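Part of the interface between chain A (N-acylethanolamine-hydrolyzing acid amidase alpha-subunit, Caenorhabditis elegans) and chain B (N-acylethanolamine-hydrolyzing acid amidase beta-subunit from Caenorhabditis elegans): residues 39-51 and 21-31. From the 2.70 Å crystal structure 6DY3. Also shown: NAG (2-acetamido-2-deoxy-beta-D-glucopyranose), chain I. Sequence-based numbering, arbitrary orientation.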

ATOM      1  N   TYR A  39     -12.993 -12.584  12.060  1.00 63.32           N
ATOM      2  CA  TYR A  39     -12.169 -11.474  12.522  1.00 62.83           C
ATOM      3  C   TYR A  39     -12.760 -10.107  12.209  1.00 62.52           C
ATOM      4  O   TYR A  39     -12.339  -9.116  12.814  1.00 61.35           O
ATOM      5  CB  TYR A  39     -10.775 -11.556  11.892  1.00 60.23           C
ATOM      6  CG  TYR A  39     -10.083 -12.879  12.095  1.00 59.62           C
ATOM      7  CD1 TYR A  39      -9.564 -13.228  13.330  1.00 61.08           C
ATOM      8  CD2 TYR A  39      -9.942 -13.775  11.046  1.00 60.11           C
ATOM      9  CE1 TYR A  39      -8.924 -14.436  13.518  1.00 65.43           C
ATOM     10  CE2 TYR A  39      -9.304 -14.989  11.228  1.00 63.63           C
ATOM     11  CZ  TYR A  39      -8.797 -15.312  12.465  1.00 65.44           C
ATOM     12  OH  TYR A  39      -8.163 -16.514  12.651  1.00 68.22           O
ATOM     13  N   LEU A  40     -13.724 -10.026  11.287  1.00 62.17           N
ATOM     14  CA  LEU A  40     -14.125  -8.721  10.765  1.00 59.20           C
ATOM     15  C   LEU A  40     -14.758  -7.839  11.830  1.00 59.99           C
ATOM     16  O   LEU A  40     -14.395  -6.652  11.912  1.00 59.20           O
ATOM     17  CB  LEU A  40     -15.059  -8.910   9.566  1.00 55.72           C
ATOM     18  CG  LEU A  40     -14.490  -9.740   8.413  1.00 57.32           C
ATOM     19  CD1 LEU A  40     -15.406  -9.662   7.204  1.00 56.98           C
ATOM     20  CD2 LEU A  40     -13.063  -9.318   8.040  1.00 55.75           C
ATOM     21  N   PRO A  41     -15.686  -8.320  12.664  1.00 57.63           N
ATOM     22  CA  PRO A  41     -16.299  -7.410  13.650  1.00 54.03           C
ATOM     23  C   PRO A  41     -15.296  -6.782  14.600  1.00 52.31           C
ATOM     24  O   PRO A  41     -15.423  -5.600  14.939  1.00 50.04           O
ATOM     25  CB  PRO A  41     -17.291  -8.318  14.388  1.00 55.61           C
ATOM     26  CG  PRO A  41     -17.565  -9.436  13.438  1.00 57.39           C
ATOM     27  CD  PRO A  41     -16.268  -9.670  12.727  1.00 56.33           C
ATOM     28  N   GLY A  42     -14.296  -7.544  15.041  1.00 53.35           N
ATOM     29  CA  GLY A  42     -13.300  -6.989  15.940  1.00 53.56           C
ATOM     30  C   GLY A  42     -12.393  -5.978  15.263  1.00 50.81           C
ATOM     31  O   GLY A  42     -11.976  -4.993  15.881  1.00 51.97           O
ATOM     32  N   VAL A  43     -12.068  -6.208  13.988  1.00 47.86           N
ATOM     33  CA  VAL A  43     -11.222  -5.268  13.256  1.00 47.63           C
ATOM     34  C   VAL A  43     -11.924  -3.928  13.123  1.00 48.81           C
ATOM     35  O   VAL A  43     -11.334  -2.867  13.363  1.00 45.66           O
ATOM     36  CB  VAL A  43     -10.845  -5.847  11.881  1.00 46.38           C
ATOM     37  CG1 VAL A  43     -10.336  -4.756  10.942  1.00 41.74           C
ATOM     38  CG2 VAL A  43      -9.786  -6.936  12.046  1.00 49.43           C
ATOM     39  N   VAL A  44     -13.202  -3.957  12.749  1.00 54.22           N
ATOM     40  CA  VAL A  44     -13.955  -2.721  12.590  1.00 52.69           C
ATOM     41  C   VAL A  44     -14.008  -1.969  13.910  1.00 51.97           C
ATOM     42  O   VAL A  44     -13.676  -0.781  13.983  1.00 53.14           O
ATOM     43  CB  VAL A  44     -15.372  -3.020  12.067  1.00 54.90           C
ATOM     44  CG1 VAL A  44     -16.202  -1.729  11.980  1.00 58.54           C
ATOM     45  CG2 VAL A  44     -15.311  -3.781  10.740  1.00 52.10           C
ATOM     46  N   GLU A  45     -14.419  -2.660  14.978  1.00 50.24           N
ATOM     47  CA  GLU A  45     -14.560  -2.013  16.276  1.00 52.00           C
ATOM     48  C   GLU A  45     -13.242  -1.406  16.728  1.00 51.46           C
ATOM     49  O   GLU A  45     -13.221  -0.338  17.348  1.00 51.24           O
ATOM     50  CB  GLU A  45     -15.073  -3.017  17.309  1.00 58.26           C
ATOM     51  CG  GLU A  45     -15.248  -2.435  18.701  1.00 67.07           C
ATOM     52  CD  GLU A  45     -15.706  -3.466  19.713  1.00 75.96           C
ATOM     53  OE1 GLU A  45     -15.813  -4.657  19.346  1.00 78.75           O
ATOM     54  OE2 GLU A  45     -15.955  -3.085  20.878  1.00 79.53           O
ATOM     55  N   GLU A  46     -12.132  -2.086  16.443  1.00 56.00           N
ATOM     56  CA  GLU A  46     -10.831  -1.607  16.889  1.00 57.70           C
ATOM     57  C   GLU A  46     -10.286  -0.501  15.993  1.00 50.08           C
ATOM     58  O   GLU A  46      -9.567   0.381  16.475  1.00 49.46           O
ATOM     59  CB  GLU A  46      -9.840  -2.772  16.946  1.00 59.68           C
ATOM     60  CG  GLU A  46      -8.581  -2.460  17.730  1.00 63.97           C
ATOM     61  CD  GLU A  46      -8.880  -2.043  19.163  1.00 67.83           C
ATOM     62  OE1 GLU A  46      -9.794  -2.634  19.784  1.00 67.69           O
ATOM     63  OE2 GLU A  46      -8.204  -1.122  19.666  1.00 68.47           O
ATOM     64  N   THR A  47     -10.608  -0.530  14.697  1.00 43.94           N
ATOM     65  CA  THR A  47     -10.151   0.523  13.793  1.00 40.84           C
ATOM     66  C   THR A  47     -10.827   1.855  14.101  1.00 41.38           C
ATOM     67  O   THR A  47     -10.176   2.906  14.064  1.00 35.98           O
ATOM     68  CB  THR A  47     -10.410   0.123  12.339  1.00 36.77           C
ATOM     69  OG1 THR A  47      -9.778  -1.129  12.072  1.00 38.91           O
ATOM     70  CG2 THR A  47      -9.852   1.165  11.382  1.00 34.73           C
ATOM     71  N   LYS A  48     -12.133   1.831  14.390  1.00 45.53           N
ATOM     72  CA  LYS A  48     -12.859   3.067  14.660  1.00 45.80           C
ATOM     73  C   LYS A  48     -12.241   3.838  15.816  1.00 44.79           C
ATOM     74  O   LYS A  48     -12.245   5.074  15.814  1.00 41.52           O
ATOM     75  CB  LYS A  48     -14.327   2.761  14.972  1.00 49.56           C
ATOM     76  CG  LYS A  48     -15.121   2.161  13.814  1.00 52.22           C
ATOM     77  CD  LYS A  48     -16.628   2.226  14.074  1.00 56.04           C
ATOM     78  CE  LYS A  48     -17.022   1.535  15.379  1.00 61.28           C
ATOM     79  NZ  LYS A  48     -18.468   1.720  15.686  1.00 64.55           N
ATOM     80  N   LYS A  49     -11.697   3.127  16.805  1.00 47.08           N
ATOM     81  CA  LYS A  49     -11.093   3.784  17.956  1.00 45.63           C
ATOM     82  C   LYS A  49      -9.937   4.695  17.567  1.00 43.59           C
ATOM     83  O   LYS A  49      -9.580   5.587  18.343  1.00 44.01           O
ATOM     84  CB  LYS A  49     -10.614   2.722  18.939  1.00 47.02           C
ATOM     85  CG  LYS A  49     -11.731   1.850  19.475  1.00 52.99           C
ATOM     86  CD  LYS A  49     -11.201   0.811  20.441  1.00 62.61           C
ATOM     87  CE  LYS A  49     -12.298  -0.141  20.890  1.00 69.32           C
ATOM     88  NZ  LYS A  49     -11.773  -1.219  21.779  1.00 73.09           N
ATOM     89  N   TYR A  50      -9.339   4.494  16.393  1.00 42.87           N
ATOM     90  CA  TYR A  50      -8.229   5.330  15.959  1.00 41.46           C
ATOM     91  C   TYR A  50      -8.683   6.641  15.336  1.00 39.06           C
ATOM     92  O   TYR A  50      -7.856   7.542  15.161  1.00 40.54           O
ATOM     93  CB  TYR A  50      -7.361   4.571  14.959  1.00 42.46           C
ATOM     94  CG  TYR A  50      -6.489   3.500  15.585  1.00 44.86           C
ATOM     95  CD1 TYR A  50      -5.170   3.761  15.928  1.00 42.70           C
ATOM     96  CD2 TYR A  50      -6.990   2.225  15.829  1.00 48.18           C
ATOM     97  CE1 TYR A  50      -4.370   2.780  16.492  1.00 45.63           C
ATOM     98  CE2 TYR A  50      -6.198   1.238  16.392  1.00 48.54           C
ATOM     99  CZ  TYR A  50      -4.890   1.520  16.721  1.00 47.54           C
ATOM    100  OH  TYR A  50      -4.101   0.540  17.279  1.00 47.47           O
ATOM    101  N   ILE A  51      -9.955   6.762  14.980  1.00 43.83           N
ATOM    102  CA  ILE A  51     -10.472   8.015  14.425  1.00 42.36           C
ATOM    103  C   ILE A  51     -10.646   9.016  15.565  1.00 43.44           C
ATOM    104  O   ILE A  51     -11.272   8.674  16.582  1.00 43.70           O
ATOM    105  CB  ILE A  51     -11.797   7.782  13.700  1.00 43.27           C
ATOM    106  CG1 ILE A  51     -11.660   6.674  12.652  1.00 43.46           C
ATOM    107  CG2 ILE A  51     -12.261   9.070  13.026  1.00 42.73           C
ATOM    108  CD1 ILE A  51     -12.960   6.304  11.957  1.00 43.99           C
TER
ATOM    109  N   TYR B  21       1.975  -1.142  11.001  1.00 38.20           N
ATOM    110  CA  TYR B  21       0.592  -0.815  11.308  1.00 38.12           C
ATOM    111  C   TYR B  21       0.418  -0.903  12.812  1.00 41.00           C
ATOM    112  O   TYR B  21       0.799  -1.909  13.417  1.00 47.97           O
ATOM    113  CB  TYR B  21      -0.349  -1.791  10.600  1.00 41.32           C
ATOM    114  CG  TYR B  21      -1.742  -1.289  10.312  1.00 39.74           C
ATOM    115  CD1 TYR B  21      -2.000  -0.488   9.206  1.00 36.38           C
ATOM    116  CD2 TYR B  21      -2.810  -1.657  11.124  1.00 41.85           C
ATOM    117  CE1 TYR B  21      -3.274  -0.050   8.927  1.00 37.48           C
ATOM    118  CE2 TYR B  21      -4.099  -1.220  10.853  1.00 42.43           C
ATOM    119  CZ  TYR B  21      -4.324  -0.420   9.754  1.00 41.55           C
ATOM    120  OH  TYR B  21      -5.605   0.008   9.487  1.00 44.14           O
ATOM    121  N   ASP B  22      -0.144   0.146  13.416  1.00 37.59           N
ATOM    122  CA  ASP B  22      -0.286   0.175  14.869  1.00 36.40           C
ATOM    123  C   ASP B  22      -1.177  -0.955  15.362  1.00 34.94           C
ATOM    124  O   ASP B  22      -0.943  -1.518  16.437  1.00 36.76           O
ATOM    125  CB  ASP B  22      -0.854   1.519  15.312  1.00 38.97           C
ATOM    126  CG  ASP B  22      -0.591   1.800  16.766  1.00 42.16           C
ATOM    127  OD1 ASP B  22      -1.468   1.488  17.604  1.00 43.20           O
ATOM    128  OD2 ASP B  22       0.502   2.322  17.070  1.00 43.43           O
ATOM    129  N   MET B  23      -2.200  -1.301  14.588  1.00 37.59           N
ATOM    130  CA  MET B  23      -3.126  -2.378  14.931  1.00 38.21           C
ATOM    131  C   MET B  23      -2.591  -3.705  14.390  1.00 38.22           C
ATOM    132  O   MET B  23      -3.226  -4.405  13.604  1.00 39.84           O
ATOM    133  CB  MET B  23      -4.506  -2.052  14.374  1.00 39.58           C
ATOM    134  CG  MET B  23      -5.657  -2.769  15.010  1.00 42.05           C
ATOM    135  SD  MET B  23      -7.186  -2.219  14.223  1.00 44.12           S
ATOM    136  CE  MET B  23      -7.151  -3.156  12.697  1.00 44.59           C
ATOM    137  N   THR B  24      -1.401  -4.055  14.880  1.00 38.86           N
ATOM    138  CA  THR B  24      -0.542  -5.019  14.197  1.00 39.76           C
ATOM    139  C   THR B  24      -1.172  -6.410  14.143  1.00 43.85           C
ATOM    140  O   THR B  24      -1.390  -6.968  13.062  1.00 43.29           O
ATOM    141  CB  THR B  24       0.813  -5.076  14.905  1.00 40.33           C
ATOM    142  OG1 THR B  24       1.254  -3.744  15.211  1.00 41.16           O
ATOM    143  CG2 THR B  24       1.838  -5.748  14.023  1.00 39.90           C
ATOM    144  N   GLU B  25      -1.453  -6.996  15.310  1.00 46.85           N
ATOM    145  CA  GLU B  25      -1.800  -8.415  15.362  1.00 47.11           C
ATOM    146  C   GLU B  25      -3.176  -8.686  14.754  1.00 44.31           C
ATOM    147  O   GLU B  25      -3.392  -9.740  14.148  1.00 45.49           O
ATOM    148  CB  GLU B  25      -1.738  -8.905  16.808  1.00 48.44           C
ATOM    149  CG  GLU B  25      -0.362  -8.745  17.448  1.00 50.76           C
ATOM    150  CD  GLU B  25       0.741  -9.488  16.707  1.00 56.05           C
ATOM    151  OE1 GLU B  25       0.613 -10.714  16.505  1.00 58.77           O
ATOM    152  OE2 GLU B  25       1.741  -8.840  16.322  1.00 55.70           O
ATOM    153  N   LEU B  26      -4.127  -7.767  14.918  1.00 42.78           N
ATOM    154  CA  LEU B  26      -5.442  -7.984  14.317  1.00 42.67           C
ATOM    155  C   LEU B  26      -5.364  -7.981  12.798  1.00 39.42           C
ATOM    156  O   LEU B  26      -6.084  -8.737  12.133  1.00 38.28           O
ATOM    157  CB  LEU B  26      -6.435  -6.929  14.799  1.00 44.50           C
ATOM    158  CG  LEU B  26      -6.902  -7.026  16.251  1.00 47.47           C
ATOM    159  CD1 LEU B  26      -7.907  -5.923  16.561  1.00 47.50           C
ATOM    160  CD2 LEU B  26      -7.511  -8.392  16.550  1.00 47.38           C
ATOM    161  N   LEU B  27      -4.493  -7.148  12.228  1.00 41.01           N
ATOM    162  CA  LEU B  27      -4.425  -7.038  10.776  1.00 41.66           C
ATOM    163  C   LEU B  27      -3.766  -8.254  10.145  1.00 39.90           C
ATOM    164  O   LEU B  27      -4.063  -8.581   8.993  1.00 41.06           O
ATOM    165  CB  LEU B  27      -3.666  -5.774  10.372  1.00 44.29           C
ATOM    166  CG  LEU B  27      -4.137  -5.176   9.044  1.00 45.88           C
ATOM    167  CD1 LEU B  27      -5.495  -4.497   9.226  1.00 42.79           C
ATOM    168  CD2 LEU B  27      -3.113  -4.209   8.455  1.00 43.45           C
ATOM    169  N   LYS B  28      -2.869  -8.926  10.876  1.00 39.82           N
ATOM    170  CA  LYS B  28      -2.173 -10.086  10.326  1.00 38.13           C
ATOM    171  C   LYS B  28      -3.147 -11.187   9.940  1.00 38.24           C
ATOM    172  O   LYS B  28      -2.937 -11.892   8.944  1.00 42.42           O
ATOM    173  CB  LYS B  28      -1.157 -10.619  11.336  1.00 38.67           C
ATOM    174  CG  LYS B  28       0.034  -9.706  11.568  1.00 36.42           C
ATOM    175  CD  LYS B  28       0.983 -10.294  12.593  1.00 37.44           C
ATOM    176  CE  LYS B  28       2.205  -9.416  12.776  1.00 38.29           C
ATOM    177  NZ  LYS B  28       3.041  -9.838  13.936  1.00 40.04           N
ATOM    178  N   ASN B  29      -4.219 -11.349  10.711  1.00 36.23           N
ATOM    179  CA  ASN B  29      -5.201 -12.395  10.460  1.00 36.68           C
ATOM    180  C   ASN B  29      -6.016 -12.174   9.195  1.00 36.00           C
ATOM    181  O   ASN B  29      -6.719 -13.096   8.773  1.00 37.43           O
ATOM    182  CB  ASN B  29      -6.155 -12.506  11.646  1.00 42.57           C
ATOM    183  CG  ASN B  29      -5.544 -13.217  12.840  1.00 48.85           C
ATOM    184  OD1 ASN B  29      -4.702 -14.100  12.699  1.00 50.89           O
ATOM    185  ND2 ASN B  29      -5.976 -12.827  14.024  1.00 63.26           N
ATOM    186  N   ILE B  30      -5.952 -10.992   8.580  1.00 34.79           N
ATOM    187  CA  ILE B  30      -6.788 -10.713   7.416  1.00 37.13           C
ATOM    188  C   ILE B  30      -5.945 -10.211   6.250  1.00 34.17           C
ATOM    189  O   ILE B  30      -6.479  -9.671   5.274  1.00 34.14           O
ATOM    190  CB  ILE B  30      -7.905  -9.711   7.768  1.00 36.74           C
ATOM    191  CG1 ILE B  30      -7.317  -8.382   8.248  1.00 33.96           C
ATOM    192  CG2 ILE B  30      -8.814 -10.305   8.838  1.00 41.03           C
ATOM    193  CD1 ILE B  30      -8.332  -7.267   8.351  1.00 32.10           C
ATOM    194  N   THR B  31      -4.631 -10.396   6.331  1.00 33.94           N
ATOM    195  CA  THR B  31      -3.754 -10.037   5.224  1.00 35.42           C
ATOM    196  C   THR B  31      -3.845 -11.102   4.137  1.00 36.70           C
ATOM    197  O   THR B  31      -3.687 -12.296   4.409  1.00 39.33           O
ATOM    198  CB  THR B  31      -2.308  -9.889   5.704  1.00 35.21           C
ATOM    199  OG1 THR B  31      -2.230  -8.854   6.690  1.00 35.28           O
ATOM    200  CG2 THR B  31      -1.383  -9.528   4.545  1.00 34.01           C
TER
HETATM  201  C1  NAG I   1      -5.532 -13.432  15.247  1.00 64.38           C
HETATM  202  C2  NAG I   1      -4.797 -12.466  16.200  1.00 77.51           C
HETATM  203  C3  NAG I   1      -4.640 -13.084  17.596  1.00 96.03           C
HETATM  204  C4  NAG I   1      -5.957 -13.664  18.098  1.00108.40           C
HETATM  205  C5  NAG I   1      -6.548 -14.598  17.050  1.00103.87           C
HETATM  206  C6  NAG I   1      -7.906 -15.159  17.411  1.00110.28           C
HETATM  207  C7  NAG I   1      -2.578 -13.007  15.307  1.00 63.05           C
HETATM  208  C8  NAG I   1      -1.285 -12.461  14.789  1.00 57.78           C
HETATM  209  N2  NAG I   1      -3.496 -12.102  15.664  1.00 69.83           N
HETATM  210  O3  NAG I   1      -4.188 -12.075  18.493  1.00100.70           O
HETATM  211  O4  NAG I   1      -5.750 -14.382  19.312  1.00119.25           O
HETATM  212  O5  NAG I   1      -6.731 -13.864  15.837  1.00 88.94           O
HETATM  213  O6  NAG I   1      -8.451 -14.562  18.582  1.00114.91           O
HETATM  214  O7  NAG I   1      -2.778 -14.212  15.413  1.00 66.85           O
HETATM  215  O   HOH W   1      -7.781  -1.575   9.715  1.00 33.38           O

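The most unusual feature of this contact is a glycosylated asparagine lying flat against an aromatic ring of the partner subunit. Asn B29 ND2 is bonded to C1 of the NAG at 1.4 Å, and the same side chain covers one face of Tyr A39: its CB stands 3.7 Å from the ring centroid, only 4° off the ring normal, a nearly ideal CH-pi geometry. Tyrosine suits this place because its broad, electron-rich face can receive the C-H of CB, with the amide leading off past the rim of the ring toward the sugar. The sugar follows, with its O5 3.2 Å from Tyr A39 CE1, and it is steadied on its own chain by a hydrogen bond from NAG N2 to Glu B25 O (2.8 Å).

Beyond this end, two helices pass at 10.2 Å with their directions 146° apart, so that Tyr A39 meets Asn B29, Val A43 meets Leu B26 and Thr A47 meets Met B23. The middle is apolar. Val A43, a compact branched residue, uses both methyls: CG1 lies 4.0 Å from Met B23 CE, and CG2 lies 4.0 Å from Ile B30 CD1. Ile B30 also reaches back with CG2, 3.8 Å from Tyr A39 CB. Leu B26 points toward chain A and places its CD1 3.7 Å from Glu A46 CB, meeting the aliphatic part of an acidic side chain. The carboxylate of Glu A46 leads away from the interface and forms a salt bridge with Lys A49, OE1 to NZ at 3.1 Å, so the charge does not have to be buried against the leucine.

Met B23, at the N-cap position, is the residue most covered by the other stretch. Its long, unbranched chain carries CE to 3.4 Å from Thr A47 OG1, while SD lies 3.8 Å from Glu A46 CG and approaches the Tyr A50 ring obliquely, 5.3 Å from the centroid. Thr A47 can accept such apolar company because its hydroxyl is already engaged: OG1 donates to Val A43 O (2.7 Å), within its own helix, and accepts from a water at 3.1 Å. That water also hydrogen-bonds to Tyr B21 OH at 2.7 Å, linking the two chains indirectly.

The one direct hydrogen bond between the stretches closes the far end. Tyr A50 OH donates to Asp B22 OD1 at 2.8 Å, with the carboxylate oxygen near the plane of the ring, at its edge. A tyrosine fits here because it combines a ring that packs near Met B23 with a hydroxyl that donates to one oxygen of the carboxylate.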